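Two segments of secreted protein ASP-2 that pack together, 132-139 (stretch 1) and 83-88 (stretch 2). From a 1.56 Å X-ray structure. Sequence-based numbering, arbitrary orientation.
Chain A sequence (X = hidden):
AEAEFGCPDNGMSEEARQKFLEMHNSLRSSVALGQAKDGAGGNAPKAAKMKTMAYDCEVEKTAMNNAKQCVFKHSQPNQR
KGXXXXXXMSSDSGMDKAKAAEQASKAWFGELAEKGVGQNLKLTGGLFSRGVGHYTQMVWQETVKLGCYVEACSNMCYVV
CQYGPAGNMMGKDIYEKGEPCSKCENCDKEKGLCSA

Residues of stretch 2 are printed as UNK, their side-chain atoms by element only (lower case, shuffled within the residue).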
# COMPACT_ATOMS: atom_id res chain seq x y z
N VAL A 132 7.63 1.67 10.28
CA VAL A 132 6.50 2.27 9.55
C VAL A 132 6.53 2.03 8.05
O VAL A 132 5.78 2.65 7.31
CB VAL A 132 6.35 3.76 9.84
CG1 VAL A 132 5.89 3.99 11.30
CG2 VAL A 132 7.65 4.46 9.53
N GLY A 133 7.42 1.15 7.59
CA GLY A 133 7.68 1.04 6.18
C GLY A 133 6.56 0.40 5.36
O GLY A 133 6.51 0.56 4.14
N HIS A 134 5.65 -0.30 6.02
CA HIS A 134 4.51 -0.81 5.24
C HIS A 134 3.51 0.32 5.01
O HIS A 134 2.98 0.47 3.92
CB HIS A 134 3.81 -1.98 5.95
CG HIS A 134 4.72 -3.13 6.27
ND1 HIS A 134 5.20 -3.35 7.54
CD2 HIS A 134 5.22 -4.11 5.49
CE1 HIS A 134 5.97 -4.44 7.53
NE2 HIS A 134 6.01 -4.90 6.29
N TYR A 135 3.20 1.11 6.04
CA TYR A 135 2.40 2.31 5.86
C TYR A 135 2.96 3.27 4.82
O TYR A 135 2.20 3.73 3.94
CB TYR A 135 2.23 3.04 7.23
CG TYR A 135 1.76 4.48 7.07
CD1 TYR A 135 0.45 4.76 6.79
CD2 TYR A 135 2.67 5.54 7.14
CE1 TYR A 135 0.01 6.07 6.64
CE2 TYR A 135 2.24 6.85 6.98
CZ TYR A 135 0.92 7.09 6.71
OH TYR A 135 0.50 8.37 6.55
N THR A 136 4.25 3.58 4.91
CA THR A 136 4.80 4.61 4.01
C THR A 136 4.71 4.14 2.55
O THR A 136 4.58 4.95 1.64
CB THR A 136 6.27 4.97 4.37
OG1 THR A 136 7.07 3.78 4.35
CG2 THR A 136 6.32 5.57 5.73
N GLN A 137 4.82 2.82 2.31
CA GLN A 137 4.61 2.36 0.95
C GLN A 137 3.12 2.50 0.51
O GLN A 137 2.84 2.87 -0.62
CB GLN A 137 5.16 0.93 0.75
CG GLN A 137 4.89 0.36 -0.63
CD GLN A 137 5.56 1.15 -1.79
OE1 GLN A 137 4.96 2.09 -2.39
NE2 GLN A 137 6.77 0.73 -2.16
N MET A 138 2.18 2.24 1.42
CA MET A 138 0.79 2.34 1.01
C MET A 138 0.46 3.77 0.59
O MET A 138 -0.36 3.96 -0.30
CB MET A 138 -0.16 1.98 2.17
CG MET A 138 -0.24 0.49 2.38
SD MET A 138 -1.45 0.08 3.70
CE MET A 138 -2.97 0.32 2.75
N VAL A 139 1.03 4.78 1.28
CA VAL A 139 0.69 6.17 0.97
C VAL A 139 1.80 6.95 0.23
O VAL A 139 1.81 8.18 0.26
CB VAL A 139 0.25 6.97 2.23
CG1 VAL A 139 -0.99 6.25 2.94
CG2 VAL A 139 1.42 7.12 3.25
N UNK A 83 9.65 -2.36 -8.48
CA UNK A 83 8.45 -2.41 -7.59
C UNK A 83 8.77 -2.47 -6.12
O UNK A 83 9.78 -3.07 -5.71
c UNK A 83 7.12 -3.69 -9.34
c UNK A 83 6.47 -5.06 -9.58
c UNK A 83 7.60 -3.64 -7.90
c UNK A 83 6.13 -2.56 -9.63
N UNK A 84 7.88 -1.88 -5.29
CA UNK A 84 7.98 -2.01 -3.83
C UNK A 84 7.12 -3.21 -3.41
O UNK A 84 6.48 -3.87 -4.25
N UNK A 85 7.11 -3.51 -2.11
CA UNK A 85 6.44 -4.73 -1.69
C UNK A 85 6.09 -4.66 -0.20
O UNK A 85 6.94 -4.25 0.64
c UNK A 85 7.72 -8.40 -1.81
o UNK A 85 8.72 -8.51 -1.05
o UNK A 85 7.58 -9.08 -2.86
c UNK A 85 6.72 -7.30 -1.52
c UNK A 85 7.36 -5.91 -1.89
N UNK A 86 4.86 -5.09 0.13
CA UNK A 86 4.43 -5.27 1.54
C UNK A 86 3.99 -6.70 1.68
O UNK A 86 3.34 -7.24 0.80
n UNK A 86 2.64 -2.04 2.05
c UNK A 86 3.59 -2.98 2.18
o UNK A 86 4.72 -2.74 2.65
c UNK A 86 3.22 -4.41 1.86
N UNK A 87 4.36 -7.35 2.80
CA UNK A 87 3.92 -8.74 2.98
C UNK A 87 3.17 -8.89 4.31
O UNK A 87 3.34 -8.07 5.24
c UNK A 87 7.27 -10.52 4.04
c UNK A 87 6.10 -9.49 4.04
c UNK A 87 5.74 -9.71 1.52
c UNK A 87 5.10 -9.74 2.91
N UNK A 88 2.28 -9.89 4.39
CA UNK A 88 1.45 -10.08 5.60
C UNK A 88 1.12 -11.54 5.70
O UNK A 88 0.98 -12.23 4.68
c UNK A 88 -1.92 -10.54 6.24
c UNK A 88 -0.92 -9.62 6.54
c UNK A 88 0.14 -9.27 5.49
c UNK A 88 -2.90 -10.27 8.45
c UNK A 88 -1.94 -9.34 8.74
c UNK A 88 -2.92 -10.89 7.19
c UNK A 88 -0.92 -9.02 7.78
O HOH W 1 7.15 -1.58 2.08

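Position 83 carries four side-chain carbons and no polar atom, with the fork at the second carbon. Its side chain makes no contact with stretch 1 and buries nothing against it. The fork at the second carbon makes it leucine, L83, a residue before the strand begins.

Position 84 has no side-chain atoms at all, so it is glycine, G84. The absence matters. The CA of G84 packs against the side-chain end of Q137, and an ideal CB here would point toward the helix and run into it. Backbone packed this close to a glutamine side chain leaves no room for a CB.

Position 85 shows an unbranched run of three carbons, the third carrying two oxygens. Its CA-to-CB bond points away from the helix, and the side chain stays out of contact with it. A carboxylate on the third carbon means glutamate, E85, whose two carboxylate oxygens are hydrogen-bonded elsewhere in the structure.

Position 86 has two carbons, the second bearing one oxygen and one nitrogen, and its CA-to-CB bond points toward the helix. The nitrogen is 3.1 Å from the O of H134, while the oxygen is 3.2 Å from CD2 of H134, near the plane of the imidazole and at its edge. A short amide is asparagine, N86.

Position 87 holds four carbons, forked at the first, with one arm two carbons long. Its CA-to-CB bond points away, and what reaches the helix is backbone: its O is 4.3 Å from NE2 of H134. The branching identifies isoleucine, I87.

Position 88 has one carbon leading to a six-carbon ring with no hydroxyl, and it makes no contact with stretch 1. This is phenylalanine, F88.

The contact centres on N86, with G84 and Q137 packing beside it. It contributes the largest buried area, and its ND2 donates to the O of H134 at 3.1 Å with an angle of 151°. The O of H134 also accepts the helical bond from M138 N at 3.2 Å, so the asparagine shares an acceptor already used within the helix. Water 1 lies 2.8 Å from OD1 of N86 and 3.0 Å from the O of G133, placed to bridge the two, between the other end of the amide and the start of the helix. The M138 CG atom packs 3.8 Å from ND2 of N86. The rule is economical: a short amide reaches a helix carbonyl, its strand neighbours on both sides point away, and a glycine two residues earlier admits Q137.

Stretch 2 83-88: LGENIF
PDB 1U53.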